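Local coordinates for heme utilization carrier protein (Escherichia coli O157:H7, PDB 2OVI), which binds heme and probably serves as a carrier for it in bacterial heme utilisation, at residues T61-T66 / M132-L137; T105-I110 / A120-F125. All coordinates share one frame; numbering follows the deposited sequence.

How the contacts relate
Contacts 1 and 2 lie in the same antiparallel sheet, with their centres about 10 Å apart. Strand 131-137 of contact 1 runs beside strand 117-125 of contact 2. The strand order across this part of the sheet is 106-114, 117-125, 131-137 and 59-65. Probable hydrogen bonds join the contacts: Met132 N lies 2.6 Å from Phe124 O, and Ile135 O lies 2.6 Å from Ile122 N. Phe136 CD2 also packs on Ser121 CB at 3.4 Å. Contact 2 closes a local hairpin, whereas contact 1 joins segments 66 residues apart and spans that hairpin. Contact 1 borders the second subunit; contact 2 is buried within its own chain.

Contact 1: T61-T66 / M132-L137; sequences TTLVHT and MLKIFL
Thr61 O is gripped from segment 132-137 by Phe136 N at 2.8 Å, with a CA-H...O contact from Ile135 CA at 3.3 Å. Thr61 N returns a bond to Phe136 O. Two residues on, Leu63 and Lys134 exchange a second pair of backbone bonds. Leu63 N meets Lys134 O at 2.8 Å. Beyond it a water accepts from His65 N at 3.0 Å and makes a weak bond to Met132 O.

Thr61, Leu63, Lys134 and Phe136 share one face of the sheet. Leu63 CG is anti to its backbone N (chi1 -179°), and its CD1 reaches Phe136 CE1 at 4.1 Å, oblique to the ring. The amine of Lys134 forms a salt bridge with Glu19. Thr62 and Ile135 lie on the other face. Thr62 CG2 lies 3.8 Å from Leu133 CD1. The same Leu133 CD1 presses tightly on Val64 CG2 at 3.3 Å. Leu71 of the second subunit packs on Val64 and Leu133. Met132 and Leu133 together face Phe124 of strand 117-125. This is a classic beta bulge on that side of strand 131-137, next to its antiparallel pairing with strand 59-65.

Contact 2: T105-I110 / A120-F125; sequences THIALI and ASILFF
Thr105 N donates to Phe125 O at 3.0 Å. Thr105 OG1 hydrogen-bonds His106 ND1. His106 O accepts from Phe125 N at 2.8 Å and also lies at the edge of the Phe125 ring, in its plane.

Ile107 lies on the face it shares with Leu109, Ile122 and Phe124, opposite His106 and Phe125. Its CG1 lies 3.9 Å from Phe124 CD2, with the two side chains side by side. Its CG2 meets Ile122 CG2. Ala108 and Leu123 exchange two backbone bonds, and Ala108 CB touches the edge of the Phe125 ring at CE1 (3.8 Å). These pairs belong to the antiparallel beta hairpin of strands 106-114 and 117-125, which lies between strands 40-43 and 131-137 in the sheet. Helix 29-34 covers the face with Ala108, Leu123 and Phe125.

Leu109 CG rests alongside Ile122 CG1 at 3.9 Å, and Phe153 of helix 147-160 packs on both residues. Ile110 again pairs with Ser121 through two backbone bonds. Ile110 CG1 sits between the backbone N and the carbonyl carbon (chi1 61°), which brings it 3.4 Å from Ser121 OG, while Ile110 CD1 reaches Leu123 CD1 at 4.1 Å.

Contact 1: T61-T66 / M132-L137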
loop_
_atom_site.group_PDB
_atom_site.type_symbol
_atom_site.label_atom_id
_atom_site.label_comp_id
_atom_site.label_asym_id
_atom_site.label_seq_id
_atom_site.Cartn_x
_atom_site.Cartn_y
_atom_site.Cartn_z
ATOM N N THR A 61 -1.811 -4.423 -12.260
ATOM C CA THR A 61 -2.239 -3.973 -10.966
ATOM C C THR A 61 -1.208 -4.363 -9.900
ATOM O O THR A 61 -0.891 -5.536 -9.691
ATOM C CB THR A 61 -3.598 -4.564 -10.615
ATOM O OG1 THR A 61 -4.515 -4.086 -11.598
ATOM C CG2 THR A 61 -4.040 -4.137 -9.197
ATOM N N THR A 62 -0.689 -3.343 -9.229
ATOM C CA THR A 62 0.281 -3.543 -8.189
ATOM C C THR A 62 -0.470 -3.441 -6.871
ATOM O O THR A 62 -1.241 -2.487 -6.628
ATOM C CB THR A 62 1.407 -2.504 -8.326
ATOM O OG1 THR A 62 2.003 -2.651 -9.612
ATOM C CG2 THR A 62 2.488 -2.753 -7.242
ATOM N N LEU A 63 -0.223 -4.398 -5.992
ATOM C CA LEU A 63 -0.956 -4.440 -4.759
ATOM C C LEU A 63 -0.075 -4.632 -3.550
ATOM O O LEU A 63 0.882 -5.412 -3.607
ATOM C CB LEU A 63 -1.958 -5.606 -4.842
ATOM C CG LEU A 63 -2.914 -5.925 -3.700
ATOM C CD1 LEU A 63 -4.085 -6.679 -4.285
ATOM C CD2 LEU A 63 -2.245 -6.743 -2.586
ATOM N N VAL A 64 -0.402 -3.904 -2.476
ATOM C CA VAL A 64 0.301 -4.029 -1.210
ATOM C C VAL A 64 -0.797 -4.454 -0.245
ATOM O O VAL A 64 -1.844 -3.855 -0.214
ATOM C CB VAL A 64 0.928 -2.680 -0.736
ATOM C CG1 VAL A 64 1.422 -2.785 0.699
ATOM C CG2 VAL A 64 2.130 -2.390 -1.567
ATOM N N HIS A 65 -0.534 -5.492 0.527
ATOM C CA HIS A 65 -1.509 -6.036 1.473
ATOM C C HIS A 65 -0.940 -5.914 2.877
ATOM O O HIS A 65 0.154 -6.412 3.177
ATOM C CB HIS A 65 -1.770 -7.502 1.164
ATOM C CG HIS A 65 -2.749 -8.158 2.089
ATOM N ND1 HIS A 65 -4.114 -8.134 1.873
ATOM C CD2 HIS A 65 -2.566 -8.865 3.234
ATOM C CE1 HIS A 65 -4.724 -8.793 2.843
ATOM N NE2 HIS A 65 -3.809 -9.245 3.683
ATOM N N THR A 66 -1.688 -5.235 3.733
ATOM C CA THR A 66 -1.281 -5.035 5.110
ATOM C C THR A 66 -2.393 -5.577 6.020
ATOM O O THR A 66 -3.448 -6.006 5.532
ATOM C CB THR A 66 -1.076 -3.540 5.360
ATOM O OG1 THR A 66 0.112 -3.349 6.113
ATOM C CG2 THR A 66 -2.229 -2.960 6.116
ATOM N N MET A 132 5.814 -9.275 0.039
ATOM C CA MET A 132 6.197 -7.876 0.188
ATOM C C MET A 132 5.262 -7.069 -0.725
ATOM O O MET A 132 4.764 -6.014 -0.366
ATOM C CB MET A 132 7.628 -7.659 -0.343
ATOM C CG MET A 132 8.705 -8.474 0.384
ATOM S SD MET A 132 10.305 -8.239 -0.398
ATOM C CE MET A 132 9.850 -6.694 -1.215
ATOM N N LEU A 133 5.039 -7.593 -1.922
ATOM C CA LEU A 133 4.264 -6.893 -2.967
ATOM C C LEU A 133 3.708 -7.938 -3.929
ATOM O O LEU A 133 4.254 -9.036 -4.029
ATOM C CB LEU A 133 5.259 -5.994 -3.771
ATOM C CG LEU A 133 4.687 -4.954 -4.744
ATOM C CD1 LEU A 133 3.950 -3.917 -3.901
ATOM C CD2 LEU A 133 5.805 -4.286 -5.591
ATOM N N LYS A 134 2.636 -7.598 -4.643
ATOM C CA LYS A 134 2.094 -8.491 -5.632
ATOM C C LYS A 134 1.768 -7.703 -6.895
ATOM O O LYS A 134 1.394 -6.517 -6.823
ATOM C CB LYS A 134 0.784 -9.131 -5.162
ATOM C CG LYS A 134 0.884 -10.008 -3.959
ATOM C CD LYS A 134 -0.477 -10.700 -3.712
ATOM C CE LYS A 134 -0.494 -11.261 -2.290
ATOM N NZ LYS A 134 -1.633 -12.186 -2.049
ATOM N N ILE A 135 1.917 -8.340 -8.052
ATOM C CA ILE A 135 1.522 -7.681 -9.304
ATOM C C ILE A 135 0.605 -8.724 -10.014
ATOM O O ILE A 135 0.977 -9.926 -10.159
ATOM C CB ILE A 135 2.651 -7.412 -10.247
ATOM C CG1 ILE A 135 3.756 -6.513 -9.642
ATOM C CG2 ILE A 135 2.042 -6.807 -11.548
ATOM C CD1 ILE A 135 3.327 -5.159 -9.321
ATOM N N PHE A 136 -0.547 -8.251 -10.467
ATOM C CA PHE A 136 -1.578 -9.076 -11.162
ATOM C C PHE A 136 -1.695 -8.599 -12.592
ATOM O O PHE A 136 -1.682 -7.397 -12.858
ATOM C CB PHE A 136 -2.965 -8.924 -10.508
ATOM C CG PHE A 136 -3.069 -9.607 -9.189
ATOM C CD1 PHE A 136 -2.686 -8.954 -8.019
ATOM C CD2 PHE A 136 -3.508 -10.921 -9.109
ATOM C CE1 PHE A 136 -2.738 -9.593 -6.795
ATOM C CE2 PHE A 136 -3.563 -11.588 -7.879
ATOM C CZ PHE A 136 -3.178 -10.918 -6.713
ATOM N N LEU A 137 -1.811 -9.551 -13.511
ATOM C CA LEU A 137 -1.902 -9.243 -14.939
ATOM C C LEU A 137 -3.131 -8.439 -15.119
ATOM O O LEU A 137 -4.080 -8.627 -14.380
ATOM C CB LEU A 137 -1.963 -10.518 -15.770
ATOM C CG LEU A 137 -0.604 -10.656 -16.470
ATOM C CD1 LEU A 137 0.471 -10.603 -15.411
ATOM C CD2 LEU A 137 -0.507 -11.993 -17.313
HETATM O O HOH W 1 2.199 -6.697 0.512
#

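Contact 2: T105-I110 / A120-F125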
loop_
_atom_site.group_PDB
_atom_site.type_symbol
_atom_site.label_atom_id
_atom_site.label_comp_id
_atom_site.label_asym_id
_atom_site.label_seq_id
_atom_site.Cartn_x
_atom_site.Cartn_y
_atom_site.Cartn_z
ATOM N N THR A 105 13.653 -12.419 -1.112
ATOM C CA THR A 105 14.366 -13.718 -1.188
ATOM C C THR A 105 13.817 -14.728 -2.216
ATOM O O THR A 105 14.475 -15.727 -2.574
ATOM C CB THR A 105 14.346 -14.462 0.183
ATOM O OG1 THR A 105 12.982 -14.763 0.564
ATOM C CG2 THR A 105 15.100 -13.616 1.277
ATOM N N HIS A 106 12.578 -14.501 -2.624
ATOM C CA HIS A 106 11.895 -15.391 -3.576
ATOM C C HIS A 106 10.901 -14.611 -4.405
ATOM O O HIS A 106 10.271 -13.621 -3.919
ATOM C CB HIS A 106 11.031 -16.501 -2.858
ATOM C CG HIS A 106 11.830 -17.455 -1.985
ATOM N ND1 HIS A 106 12.149 -17.183 -0.677
ATOM C CD2 HIS A 106 12.373 -18.667 -2.264
ATOM C CE1 HIS A 106 12.852 -18.186 -0.171
ATOM N NE2 HIS A 106 13.001 -19.107 -1.122
ATOM N N ILE A 107 10.711 -15.087 -5.630
ATOM C CA ILE A 107 9.727 -14.510 -6.501
ATOM C C ILE A 107 8.935 -15.651 -7.102
ATOM O O ILE A 107 9.522 -16.655 -7.514
ATOM C CB ILE A 107 10.385 -13.688 -7.622
ATOM C CG1 ILE A 107 11.134 -12.501 -6.986
ATOM C CG2 ILE A 107 9.298 -13.157 -8.592
ATOM C CD1 ILE A 107 12.076 -11.758 -7.931
ATOM N N ALA A 108 7.612 -15.515 -7.142
ATOM C CA ALA A 108 6.800 -16.606 -7.719
ATOM C C ALA A 108 5.847 -16.100 -8.803
ATOM O O ALA A 108 5.303 -14.966 -8.713
ATOM C CB ALA A 108 5.962 -17.415 -6.593
ATOM N N LEU A 109 5.669 -16.935 -9.838
ATOM C CA LEU A 109 4.687 -16.618 -10.869
ATOM C C LEU A 109 3.645 -17.690 -10.725
ATOM O O LEU A 109 3.967 -18.869 -10.726
ATOM C CB LEU A 109 5.270 -16.629 -12.280
ATOM C CG LEU A 109 5.945 -15.310 -12.689
ATOM C CD1 LEU A 109 7.251 -15.233 -11.930
ATOM C CD2 LEU A 109 6.165 -15.203 -14.244
ATOM N N ILE A 110 2.393 -17.307 -10.540
ATOM C CA ILE A 110 1.382 -18.328 -10.395
ATOM C C ILE A 110 0.134 -18.014 -11.210
ATOM O O ILE A 110 -0.152 -16.850 -11.542
ATOM C CB ILE A 110 0.905 -18.493 -8.959
ATOM C CG1 ILE A 110 0.292 -17.187 -8.491
ATOM C CG2 ILE A 110 2.035 -19.056 -8.085
ATOM C CD1 ILE A 110 -0.496 -17.308 -7.162
ATOM N N ALA A 120 -3.558 -14.408 -12.848
ATOM C CA ALA A 120 -2.138 -14.618 -13.008
ATOM C C ALA A 120 -1.457 -13.514 -12.206
ATOM O O ALA A 120 -1.720 -12.297 -12.386
ATOM C CB ALA A 120 -1.698 -14.534 -14.514
ATOM N N SER A 121 -0.551 -13.922 -11.337
ATOM C CA SER A 121 0.133 -12.888 -10.567
ATOM C C SER A 121 1.614 -13.200 -10.305
ATOM O O SER A 121 2.102 -14.321 -10.459
ATOM C CB SER A 121 -0.627 -12.677 -9.262
ATOM O OG SER A 121 -0.686 -13.905 -8.561
ATOM N N ILE A 122 2.326 -12.176 -9.893
ATOM C CA ILE A 122 3.725 -12.285 -9.571
ATOM C C ILE A 122 3.806 -11.861 -8.110
ATOM O O ILE A 122 3.333 -10.768 -7.733
ATOM C CB ILE A 122 4.591 -11.323 -10.433
ATOM C CG1 ILE A 122 4.595 -11.744 -11.920
ATOM C CG2 ILE A 122 6.040 -11.322 -9.921
ATOM C CD1 ILE A 122 3.732 -10.877 -12.797
ATOM N N LEU A 123 4.399 -12.722 -7.296
ATOM C CA LEU A 123 4.542 -12.443 -5.850
ATOM C C LEU A 123 5.990 -12.286 -5.474
ATOM O O LEU A 123 6.807 -13.107 -5.837
ATOM C CB LEU A 123 3.917 -13.532 -4.979
ATOM C CG LEU A 123 2.381 -13.514 -4.927
ATOM C CD1 LEU A 123 1.863 -14.041 -6.219
ATOM C CD2 LEU A 123 1.838 -14.394 -3.810
ATOM N N PHE A 124 6.296 -11.189 -4.770
ATOM C CA PHE A 124 7.675 -10.905 -4.296
ATOM C C PHE A 124 7.643 -11.199 -2.784
ATOM O O PHE A 124 6.912 -10.527 -2.005
ATOM C CB PHE A 124 8.022 -9.453 -4.508
ATOM C CG PHE A 124 8.066 -9.055 -5.959
ATOM C CD1 PHE A 124 6.894 -8.677 -6.624
ATOM C CD2 PHE A 124 9.281 -9.065 -6.643
ATOM C CE1 PHE A 124 6.949 -8.299 -8.026
ATOM C CE2 PHE A 124 9.366 -8.714 -8.007
ATOM C CZ PHE A 124 8.191 -8.326 -8.700
ATOM N N PHE A 125 8.452 -12.169 -2.363
ATOM C CA PHE A 125 8.424 -12.583 -0.937
ATOM C C PHE A 125 9.612 -12.113 -0.095
ATOM O O PHE A 125 10.720 -12.025 -0.602
ATOM C CB PHE A 125 8.423 -14.129 -0.828
ATOM C CG PHE A 125 7.160 -14.777 -1.337
ATOM C CD1 PHE A 125 7.013 -15.122 -2.700
ATOM C CD2 PHE A 125 6.142 -15.121 -0.452
ATOM C CE1 PHE A 125 5.878 -15.791 -3.156
ATOM C CE2 PHE A 125 5.017 -15.792 -0.909
ATOM C CZ PHE A 125 4.883 -16.123 -2.282
#